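Local coordinates for oligopeptide-binding protein appA (Bacillus subtilis, PDB 1XOC) that binds oligopeptides for uptake by the App ABC transporter, an oligopeptide permease that can replace the Opp system in sporulation and genetic competence, at residues N255-T260 with M493-N498; K452-A457 with K468-I473; E497-Y502 with E514-A519. One frame throughout, in Å; residues are numbered along the deposited sequence.

Contact 1. Residues N255-T260 with M493-N498; sequences NLKIVT and MAMPEN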
loop_
_atom_site.group_PDB
_atom_site.type_symbol
_atom_site.label_atom_id
_atom_site.label_comp_id
_atom_site.label_asym_id
_atom_site.label_seq_id
_atom_site.Cartn_x
_atom_site.Cartn_y
_atom_site.Cartn_z
ATOM N N ASN A 255 22.924 18.712 -8.867
ATOM C CA ASN A 255 23.441 17.441 -8.395
ATOM C C ASN A 255 22.373 16.328 -8.378
ATOM O O ASN A 255 22.510 15.381 -7.626
ATOM C CB ASN A 255 24.090 17.591 -7.005
ATOM C CG ASN A 255 25.222 18.659 -6.967
ATOM O OD1 ASN A 255 25.223 19.564 -6.115
ATOM N ND2 ASN A 255 26.185 18.545 -7.891
ATOM N N LEU A 256 21.334 16.446 -9.214
ATOM C CA LEU A 256 20.211 15.478 -9.199
ATOM C C LEU A 256 19.766 15.046 -10.585
ATOM O O LEU A 256 19.933 15.766 -11.552
ATOM C CB LEU A 256 18.991 16.048 -8.448
ATOM C CG LEU A 256 19.157 16.325 -6.939
ATOM C CD1 LEU A 256 18.018 17.209 -6.400
ATOM C CD2 LEU A 256 19.257 15.060 -6.124
ATOM N N LYS A 257 19.187 13.847 -10.657
ATOM C CA LYS A 257 18.523 13.329 -11.838
ATOM C C LYS A 257 17.168 12.762 -11.404
ATOM O O LYS A 257 16.989 12.436 -10.245
ATOM C CB LYS A 257 19.361 12.257 -12.519
ATOM C CG LYS A 257 19.737 11.039 -11.673
ATOM C CD LYS A 257 20.737 10.111 -12.433
ATOM C CE LYS A 257 21.249 8.940 -11.597
ATOM N NZ LYS A 257 22.581 8.417 -12.037
ATOM N N ILE A 258 16.225 12.661 -12.338
ATOM C CA ILE A 258 14.863 12.225 -12.012
ATOM C C ILE A 258 14.488 11.073 -12.892
ATOM O O ILE A 258 14.591 11.195 -14.101
ATOM C CB ILE A 258 13.850 13.370 -12.188
ATOM C CG1 ILE A 258 14.274 14.583 -11.363
ATOM C CG2 ILE A 258 12.452 12.930 -11.765
ATOM C CD1 ILE A 258 13.362 15.764 -11.534
ATOM N N VAL A 259 14.058 9.981 -12.265
ATOM C CA VAL A 259 13.590 8.796 -12.990
ATOM C C VAL A 259 12.068 8.728 -12.838
ATOM O O VAL A 259 11.584 8.691 -11.717
ATOM C CB VAL A 259 14.246 7.485 -12.468
ATOM C CG1 VAL A 259 13.683 6.268 -13.214
ATOM C CG2 VAL A 259 15.769 7.546 -12.670
ATOM N N THR A 260 11.359 8.616 -13.958
ATOM C CA THR A 260 9.896 8.711 -14.000
ATOM C C THR A 260 9.268 7.464 -14.659
ATOM O O THR A 260 9.728 7.031 -15.730
ATOM C CB THR A 260 9.456 9.941 -14.816
ATOM O OG1 THR A 260 9.962 11.144 -14.200
ATOM C CG2 THR A 260 7.962 10.010 -14.899
ATOM N N MET A 493 11.104 10.114 -9.388
ATOM C CA MET A 493 12.080 9.889 -8.332
ATOM C C MET A 493 13.349 10.693 -8.578
ATOM O O MET A 493 14.127 10.391 -9.501
ATOM C CB MET A 493 12.395 8.400 -8.199
ATOM C CG MET A 493 11.153 7.528 -8.134
ATOM S SD MET A 493 10.056 8.000 -6.793
ATOM C CE MET A 493 11.158 7.846 -5.404
ATOM N N ALA A 494 13.543 11.728 -7.758
ATOM C CA ALA A 494 14.765 12.528 -7.769
ATOM C C ALA A 494 15.827 11.878 -6.900
ATOM O O ALA A 494 15.533 11.432 -5.813
ATOM C CB ALA A 494 14.479 13.902 -7.274
ATOM N N MET A 495 17.065 11.831 -7.414
ATOM C CA MET A 495 18.163 11.144 -6.742
ATOM C C MET A 495 19.480 11.799 -7.156
ATOM O O MET A 495 19.528 12.522 -8.138
ATOM C CB MET A 495 18.189 9.663 -7.105
ATOM C CG MET A 495 18.423 9.428 -8.570
ATOM S SD MET A 495 18.034 7.741 -9.021
ATOM C CE MET A 495 16.272 7.836 -9.008
ATOM N N PRO A 496 20.555 11.537 -6.400
ATOM C CA PRO A 496 21.824 12.145 -6.785
ATOM C C PRO A 496 22.252 11.765 -8.202
ATOM O O PRO A 496 22.057 10.621 -8.615
ATOM C CB PRO A 496 22.801 11.585 -5.741
ATOM C CG PRO A 496 21.954 11.264 -4.578
ATOM C CD PRO A 496 20.699 10.710 -5.211
ATOM N N GLU A 497 22.824 12.705 -8.950
ATOM C CA GLU A 497 23.140 12.425 -10.365
ATOM C C GLU A 497 24.191 11.323 -10.482
ATOM O O GLU A 497 24.238 10.611 -11.493
ATOM C CB GLU A 497 23.537 13.683 -11.136
ATOM C CG GLU A 497 24.846 14.323 -10.751
ATOM C CD GLU A 497 25.090 15.613 -11.528
ATOM O OE1 GLU A 497 26.050 16.346 -11.190
ATOM O OE2 GLU A 497 24.319 15.885 -12.492
ATOM N N ASN A 498 24.994 11.150 -9.430
ATOM C CA ASN A 498 26.026 10.109 -9.385
ATOM C C ASN A 498 25.585 8.812 -8.715
ATOM O O ASN A 498 26.407 7.947 -8.443
ATOM C CB ASN A 498 27.320 10.649 -8.729
ATOM C CG ASN A 498 27.105 11.135 -7.316
ATOM O OD1 ASN A 498 26.057 11.680 -7.000
ATOM N ND2 ASN A 498 28.106 10.957 -6.450
#
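K257 and M495 face each other as a hydrogen-bonded antiparallel pair, each N-H bonded to the other's carbonyl. K257 N lies 2.9 Å from M495 O, with 166° at the hydrogen. V259 and M493 form the next hydrogen-bonded pair. Beyond the strand end of 493-496, E497 N still donates to N255 O. Between these bonds lie CA-H...O contacts, such as I258 CA to M493 O at 3.2 Å.

The side-chain bond comes from K257. Extended beyond CG, the chain passes P496 O with CE, and NZ meets E497 O at 2.8 Å from above the carbonyl plane. NZ also bonds L499 O: one ammonium grips two carbonyls, on either side of N498.

Apolar contacts lie on both faces. M495 CG sits 3.7 Å from K257 CG; the methionine then bends at chi3 (76°), which carries CE to 3.7 Å from V259 CG2. On the other face I258 CG1 meets A494 CB at 4.2 Å, and L232 of helix 225-234 packs on A494 and L256.

The contact joins strand 256-262 to the end of strand 483-496. Backbone bonds set the register, and the lysine ties the chain just after strand 483-496 to strand 256-262.

Contact 2. Residues K452-A457 with K468-I473; sequences KLMKDA and KEYEQI
L453 and I473 have the most surface buried here, and they meet directly. L453 CB lies 3.6 Å from I473 CG1. Farther out, L453 CD2 approaches the polar ends of two side chains, 3.9 Å from Q472 OE1 and 4.0 Å from E469 OE1. L453 crosses both side chains at about a right angle.

I473 points toward the 452-457 helix. Its chi2 of 163° extends CD1 to 3.8 Å from M454 N, where it also touches M454 CG and A457 CB. The same methyl sits over the centre of the Y470 ring, 3.4 Å above its plane. I473 CG2 packs on M454 CG too.

M454 packs through CG, and its carbonyl O accepts from a water that also bonds Y470 OH. The hydroxyl also accepts from Q427 N. Y470 CE1 lies 3.8 Å from A457 CB. The short segments run antiparallel at 159°, with axes 9.6 Å apart.

This is an antiparallel helix pair, 448-457 against 463-480, joined by a short connection. Direct contact between the segments is by packing. Water joins Y470 to M454; a second, weakly held water lies between D456 and E469. E469 and Q472 border the apolar seam.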
loop_
_atom_site.group_PDB
_atom_site.type_symbol
_atom_site.label_atom_id
_atom_site.label_comp_id
_atom_site.label_asym_id
_atom_site.label_seq_id
_atom_site.Cartn_x
_atom_site.Cartn_y
_atom_site.Cartn_z
ATOM N N LYS A 452 -18.539 -14.268 -3.950
ATOM C CA LYS A 452 -18.433 -15.600 -4.505
ATOM C C LYS A 452 -17.409 -15.693 -5.640
ATOM O O LYS A 452 -16.639 -16.638 -5.711
ATOM C CB LYS A 452 -19.801 -16.060 -5.009
ATOM C CG LYS A 452 -19.768 -17.487 -5.544
ATOM C CD LYS A 452 -21.138 -18.146 -5.653
ATOM C CE LYS A 452 -21.044 -19.674 -5.506
ATOM N NZ LYS A 452 -19.856 -20.281 -6.175
ATOM N N LEU A 453 -17.445 -14.740 -6.558
ATOM C CA LEU A 453 -16.504 -14.722 -7.678
ATOM C C LEU A 453 -15.041 -14.618 -7.227
ATOM O O LEU A 453 -14.177 -15.329 -7.736
ATOM C CB LEU A 453 -16.830 -13.568 -8.631
ATOM C CG LEU A 453 -18.119 -13.677 -9.441
ATOM C CD1 LEU A 453 -18.477 -12.350 -10.063
ATOM C CD2 LEU A 453 -17.993 -14.744 -10.513
ATOM N N MET A 454 -14.781 -13.716 -6.285
ATOM C CA MET A 454 -13.444 -13.528 -5.707
ATOM C C MET A 454 -12.930 -14.757 -4.964
ATOM O O MET A 454 -11.766 -15.132 -5.098
ATOM C CB MET A 454 -13.453 -12.308 -4.777
ATOM C CG MET A 454 -13.541 -10.983 -5.532
ATOM S SD MET A 454 -13.401 -9.490 -4.511
ATOM C CE MET A 454 -15.051 -9.342 -3.842
ATOM N N LYS A 455 -13.801 -15.375 -4.176
ATOM C CA LYS A 455 -13.480 -16.611 -3.481
ATOM C C LYS A 455 -13.181 -17.744 -4.476
ATOM O O LYS A 455 -12.157 -18.428 -4.362
ATOM C CB LYS A 455 -14.643 -16.998 -2.565
ATOM C CG LYS A 455 -14.402 -18.202 -1.655
ATOM C CD LYS A 455 -15.745 -18.779 -1.183
ATOM C CE LYS A 455 -15.589 -20.059 -0.383
ATOM N NZ LYS A 455 -16.915 -20.663 -0.019
ATOM N N ASP A 456 -14.074 -17.937 -5.450
ATOM C CA ASP A 456 -13.917 -19.018 -6.435
ATOM C C ASP A 456 -12.702 -18.788 -7.337
ATOM O O ASP A 456 -12.060 -19.741 -7.768
ATOM C CB ASP A 456 -15.188 -19.196 -7.289
ATOM C CG ASP A 456 -16.398 -19.720 -6.484
ATOM O OD1 ASP A 456 -16.265 -20.175 -5.317
ATOM O OD2 ASP A 456 -17.511 -19.670 -7.041
ATOM N N ALA A 457 -12.349 -17.524 -7.577
ATOM C CA ALA A 457 -11.196 -17.193 -8.429
ATOM C C ALA A 457 -9.882 -17.735 -7.878
ATOM O O ALA A 457 -8.970 -18.032 -8.641
ATOM C CB ALA A 457 -11.094 -15.690 -8.655
ATOM N N LYS A 468 -9.801 -14.082 -17.176
ATOM C CA LYS A 468 -11.102 -14.070 -17.841
ATOM C C LYS A 468 -12.221 -13.972 -16.819
ATOM O O LYS A 468 -13.144 -13.187 -16.984
ATOM C CB LYS A 468 -11.280 -15.317 -18.706
ATOM C CG LYS A 468 -12.469 -15.267 -19.681
ATOM C CD LYS A 468 -12.121 -14.469 -20.941
ATOM C CE LYS A 468 -13.352 -13.878 -21.637
ATOM N NZ LYS A 468 -13.085 -12.480 -22.134
ATOM N N GLU A 469 -12.127 -14.758 -15.753
ATOM C CA GLU A 469 -13.117 -14.707 -14.679
ATOM C C GLU A 469 -13.053 -13.381 -13.925
ATOM O O GLU A 469 -14.071 -12.900 -13.413
ATOM C CB GLU A 469 -12.929 -15.878 -13.712
ATOM C CG GLU A 469 -13.569 -17.173 -14.234
ATOM C CD GLU A 469 -15.088 -17.203 -14.054
ATOM O OE1 GLU A 469 -15.560 -16.746 -12.981
ATOM O OE2 GLU A 469 -15.798 -17.698 -14.963
ATOM N N TYR A 470 -11.864 -12.781 -13.859
ATOM C CA TYR A 470 -11.722 -11.473 -13.220
ATOM C C TYR A 470 -12.408 -10.346 -13.978
ATOM O O TYR A 470 -12.748 -9.338 -13.378
ATOM C CB TYR A 470 -10.253 -11.133 -12.883
ATOM C CG TYR A 470 -10.058 -11.116 -11.387
ATOM C CD1 TYR A 470 -9.659 -12.250 -10.698
ATOM C CD2 TYR A 470 -10.357 -9.979 -10.653
ATOM C CE1 TYR A 470 -9.537 -12.249 -9.307
ATOM C CE2 TYR A 470 -10.240 -9.969 -9.276
ATOM C CZ TYR A 470 -9.822 -11.101 -8.596
ATOM O OH TYR A 470 -9.699 -11.100 -7.199
ATOM N N GLU A 471 -12.654 -10.498 -15.273
ATOM C CA GLU A 471 -13.456 -9.489 -15.985
ATOM C C GLU A 471 -14.820 -9.258 -15.295
ATOM O O GLU A 471 -15.280 -8.125 -15.163
ATOM C CB GLU A 471 -13.676 -9.896 -17.443
ATOM C CG GLU A 471 -12.422 -9.843 -18.302
ATOM C CD GLU A 471 -12.620 -10.429 -19.708
ATOM O OE1 GLU A 471 -13.757 -10.843 -20.067
ATOM O OE2 GLU A 471 -11.619 -10.487 -20.465
ATOM N N GLN A 472 -15.455 -10.340 -14.853
ATOM C CA GLN A 472 -16.725 -10.245 -14.143
ATOM C C GLN A 472 -16.605 -9.528 -12.811
ATOM O O GLN A 472 -17.512 -8.821 -12.414
ATOM C CB GLN A 472 -17.298 -11.631 -13.874
ATOM C CG GLN A 472 -17.646 -12.405 -15.100
ATOM C CD GLN A 472 -18.272 -13.734 -14.751
ATOM O OE1 GLN A 472 -19.287 -13.784 -14.050
ATOM N NE2 GLN A 472 -17.673 -14.823 -15.231
ATOM N N ILE A 473 -15.507 -9.747 -12.102
ATOM C CA ILE A 473 -15.294 -9.102 -10.799
ATOM C C ILE A 473 -15.117 -7.597 -10.998
ATOM O O ILE A 473 -15.736 -6.794 -10.306
ATOM C CB ILE A 473 -14.090 -9.720 -10.064
ATOM C CG1 ILE A 473 -14.420 -11.136 -9.618
ATOM C CG2 ILE A 473 -13.722 -8.896 -8.836
ATOM C CD1 ILE A 473 -13.197 -12.003 -9.250
HETATM O O HOH W 1 -9.959 -13.393 -5.890
HETATM O O HOH W 2 -16.861 -18.450 -10.253
#

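Contact 3. Residues E497-Y502 with E514-A519; sequences ENLEGY and EKWWLA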
loop_
_atom_site.group_PDB
_atom_site.type_symbol
_atom_site.label_atom_id
_atom_site.label_comp_id
_atom_site.label_asym_id
_atom_site.label_seq_id
_atom_site.Cartn_x
_atom_site.Cartn_y
_atom_site.Cartn_z
ATOM N N GLU A 497 22.824 12.705 -8.950
ATOM C CA GLU A 497 23.140 12.425 -10.365
ATOM C C GLU A 497 24.191 11.323 -10.482
ATOM O O GLU A 497 24.238 10.611 -11.493
ATOM C CB GLU A 497 23.537 13.683 -11.136
ATOM C CG GLU A 497 24.846 14.323 -10.751
ATOM C CD GLU A 497 25.090 15.613 -11.528
ATOM O OE1 GLU A 497 26.050 16.346 -11.190
ATOM O OE2 GLU A 497 24.319 15.885 -12.492
ATOM N N ASN A 498 24.994 11.150 -9.430
ATOM C CA ASN A 498 26.026 10.109 -9.385
ATOM C C ASN A 498 25.585 8.812 -8.715
ATOM O O ASN A 498 26.407 7.947 -8.443
ATOM C CB ASN A 498 27.320 10.649 -8.729
ATOM C CG ASN A 498 27.105 11.135 -7.316
ATOM O OD1 ASN A 498 26.057 11.680 -7.000
ATOM N ND2 ASN A 498 28.106 10.957 -6.450
ATOM N N LEU A 499 24.283 8.646 -8.459
ATOM C CA LEU A 499 23.786 7.404 -7.880
ATOM C C LEU A 499 23.762 6.335 -8.954
ATOM O O LEU A 499 23.105 6.533 -9.985
ATOM C CB LEU A 499 22.372 7.579 -7.306
ATOM C CG LEU A 499 21.898 6.394 -6.454
ATOM C CD1 LEU A 499 22.521 6.419 -5.049
ATOM C CD2 LEU A 499 20.395 6.369 -6.371
ATOM N N GLU A 500 24.440 5.216 -8.707
ATOM C CA GLU A 500 24.551 4.104 -9.648
ATOM C C GLU A 500 23.953 2.872 -8.997
ATOM O O GLU A 500 23.738 2.838 -7.780
ATOM C CB GLU A 500 26.018 3.855 -9.996
ATOM C CG GLU A 500 26.730 5.049 -10.585
ATOM C CD GLU A 500 26.154 5.497 -11.931
ATOM O OE1 GLU A 500 26.347 6.684 -12.303
ATOM O OE2 GLU A 500 25.505 4.670 -12.606
ATOM N N GLY A 501 23.624 1.881 -9.816
ATOM C CA GLY A 501 23.027 0.650 -9.349
ATOM C C GLY A 501 21.543 0.699 -9.067
ATOM O O GLY A 501 20.972 -0.288 -8.599
ATOM N N TYR A 502 20.934 1.850 -9.322
ATOM C CA TYR A 502 19.497 2.042 -9.135
ATOM C C TYR A 502 18.687 1.402 -10.293
ATOM O O TYR A 502 19.049 1.532 -11.456
ATOM C CB TYR A 502 19.174 3.541 -8.973
ATOM C CG TYR A 502 17.679 3.837 -8.978
ATOM C CD1 TYR A 502 17.004 4.066 -10.176
ATOM C CD2 TYR A 502 16.951 3.872 -7.803
ATOM C CE1 TYR A 502 15.631 4.315 -10.188
ATOM C CE2 TYR A 502 15.602 4.138 -7.797
ATOM C CZ TYR A 502 14.937 4.360 -9.006
ATOM O OH TYR A 502 13.579 4.615 -9.010
ATOM N N GLU A 514 20.426 -1.475 -0.923
ATOM C CA GLU A 514 21.748 -2.032 -0.559
ATOM C C GLU A 514 22.712 -2.174 -1.726
ATOM O O GLU A 514 23.914 -2.377 -1.514
ATOM C CB GLU A 514 21.576 -3.371 0.162
ATOM C CG GLU A 514 20.830 -4.434 -0.613
ATOM C CD GLU A 514 19.284 -4.420 -0.459
ATOM O OE1 GLU A 514 18.627 -3.384 -0.138
ATOM O OE2 GLU A 514 18.718 -5.503 -0.665
ATOM N N LYS A 515 22.204 -2.083 -2.961
ATOM C CA LYS A 515 23.026 -2.208 -4.135
ATOM C C LYS A 515 23.333 -0.870 -4.804
ATOM O O LYS A 515 24.064 -0.823 -5.785
ATOM C CB LYS A 515 22.326 -3.071 -5.193
ATOM C CG LYS A 515 21.774 -4.422 -4.747
ATOM C CD LYS A 515 22.790 -5.310 -4.123
ATOM C CE LYS A 515 22.117 -6.562 -3.575
ATOM N NZ LYS A 515 23.073 -7.423 -2.826
ATOM N N TRP A 516 22.761 0.215 -4.312
ATOM C CA TRP A 516 22.997 1.526 -4.888
ATOM C C TRP A 516 24.309 2.082 -4.341
ATOM O O TRP A 516 24.695 1.792 -3.212
ATOM C CB TRP A 516 21.898 2.518 -4.498
ATOM C CG TRP A 516 20.480 2.118 -4.794
ATOM C CD1 TRP A 516 20.042 0.994 -5.438
ATOM C CD2 TRP A 516 19.302 2.840 -4.406
ATOM N NE1 TRP A 516 18.660 0.995 -5.495
ATOM C CE2 TRP A 516 18.186 2.106 -4.846
ATOM C CE3 TRP A 516 19.081 4.029 -3.705
ATOM C CZ2 TRP A 516 16.869 2.545 -4.638
ATOM C CZ3 TRP A 516 17.783 4.453 -3.488
ATOM C CH2 TRP A 516 16.694 3.718 -3.942
ATOM N N TRP A 517 24.986 2.879 -5.138
ATOM C CA TRP A 517 26.237 3.480 -4.709
ATOM C C TRP A 517 26.415 4.838 -5.352
ATOM O O TRP A 517 25.806 5.160 -6.369
ATOM C CB TRP A 517 27.420 2.559 -5.002
ATOM C CG TRP A 517 27.554 2.055 -6.423
ATOM C CD1 TRP A 517 26.838 1.038 -7.013
ATOM C CD2 TRP A 517 28.481 2.488 -7.374
ATOM N NE1 TRP A 517 27.254 0.841 -8.283
ATOM C CE2 TRP A 517 28.276 1.713 -8.541
ATOM C CE3 TRP A 517 29.465 3.466 -7.373
ATOM C CZ2 TRP A 517 29.017 1.889 -9.689
ATOM C CZ3 TRP A 517 30.217 3.643 -8.507
ATOM C CH2 TRP A 517 29.992 2.854 -9.666
ATOM N N LEU A 518 27.252 5.648 -4.721
ATOM C CA LEU A 518 27.573 6.970 -5.223
ATOM C C LEU A 518 28.945 6.960 -5.878
ATOM O O LEU A 518 29.951 6.686 -5.213
ATOM C CB LEU A 518 27.522 7.971 -4.077
ATOM C CG LEU A 518 26.117 8.144 -3.503
ATOM C CD1 LEU A 518 26.142 8.735 -2.108
ATOM C CD2 LEU A 518 25.266 9.027 -4.403
ATOM N N ALA A 519 28.976 7.226 -7.180
ATOM C CA ALA A 519 30.216 7.281 -7.923
ATOM C C ALA A 519 31.020 8.500 -7.482
ATOM O O ALA A 519 30.479 9.597 -7.371
ATOM C CB ALA A 519 29.923 7.342 -9.403
#
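E500 CB lies over one face of the W517 indole, 3.4 Å above its plane and offset toward the rim. It makes a CH-pi contact with the five-membered ring. Chi1 of 53° puts W517 CG between the backbone N and the carbonyl carbon; the indole crosses the E500 side chain obliquely. Y213 meets this indole edge-to-face.

The backbones of E500 and W517 form a hydrogen-bonded antiparallel pair. E500 N to W517 O is 2.7 Å, at 173° at the hydrogen. Toward the C-terminus, A519 N donates to N498 O. The N498 side chain answers: ND2 bonds A519 O at 2.9 Å, almost straight and in the amide plane. N498 therefore holds A519 by backbone and side chain alike.

On the other face L499 CD1 touches L518 CD2 at 3.8 Å, and L499 CD2 reaches W516 CE3. Beyond the strand pair, the edge of Y502 turns to the face of W516 in an offset edge-to-face pair, with planes at 64°. Y502 CD2 comes within 3.4 Å of W516 CZ2. F239 also meets the W516 ring. G501, with positive phi, lies against K515 O, where a CB would clash.

Strands 499-500 and 517-518 form a two-stranded antiparallel sheet. Two backbone bonds join E500 and W517; one backbone and one side-chain bond join N498 and A519. Together they fasten the C-terminal segment, with aromatic packing on both faces.

Overall arrangement
All three contacts are partly buried and lie well away from the centre of the chain. Contacts 1 and 3 are neighbours, with centres about 10 Å apart. They share E497 and N498, because strand 499-500 follows strand 483-496 in the chain. Between them M495 packs against Y502, and P496 against L518. Contact 2 is about 41 Å from contact 1 and 43 Å from contact 3, centre to centre, on the opposite side of the chain's centre. Its helix 463-480 directly precedes strand 483-496. The chemistry differs accordingly: backbone bonding dominates contact 1, contact 3 adds aromatic overlap near the C-terminus, and contact 2 is held by apolar helix packing, with water bridging at its edges.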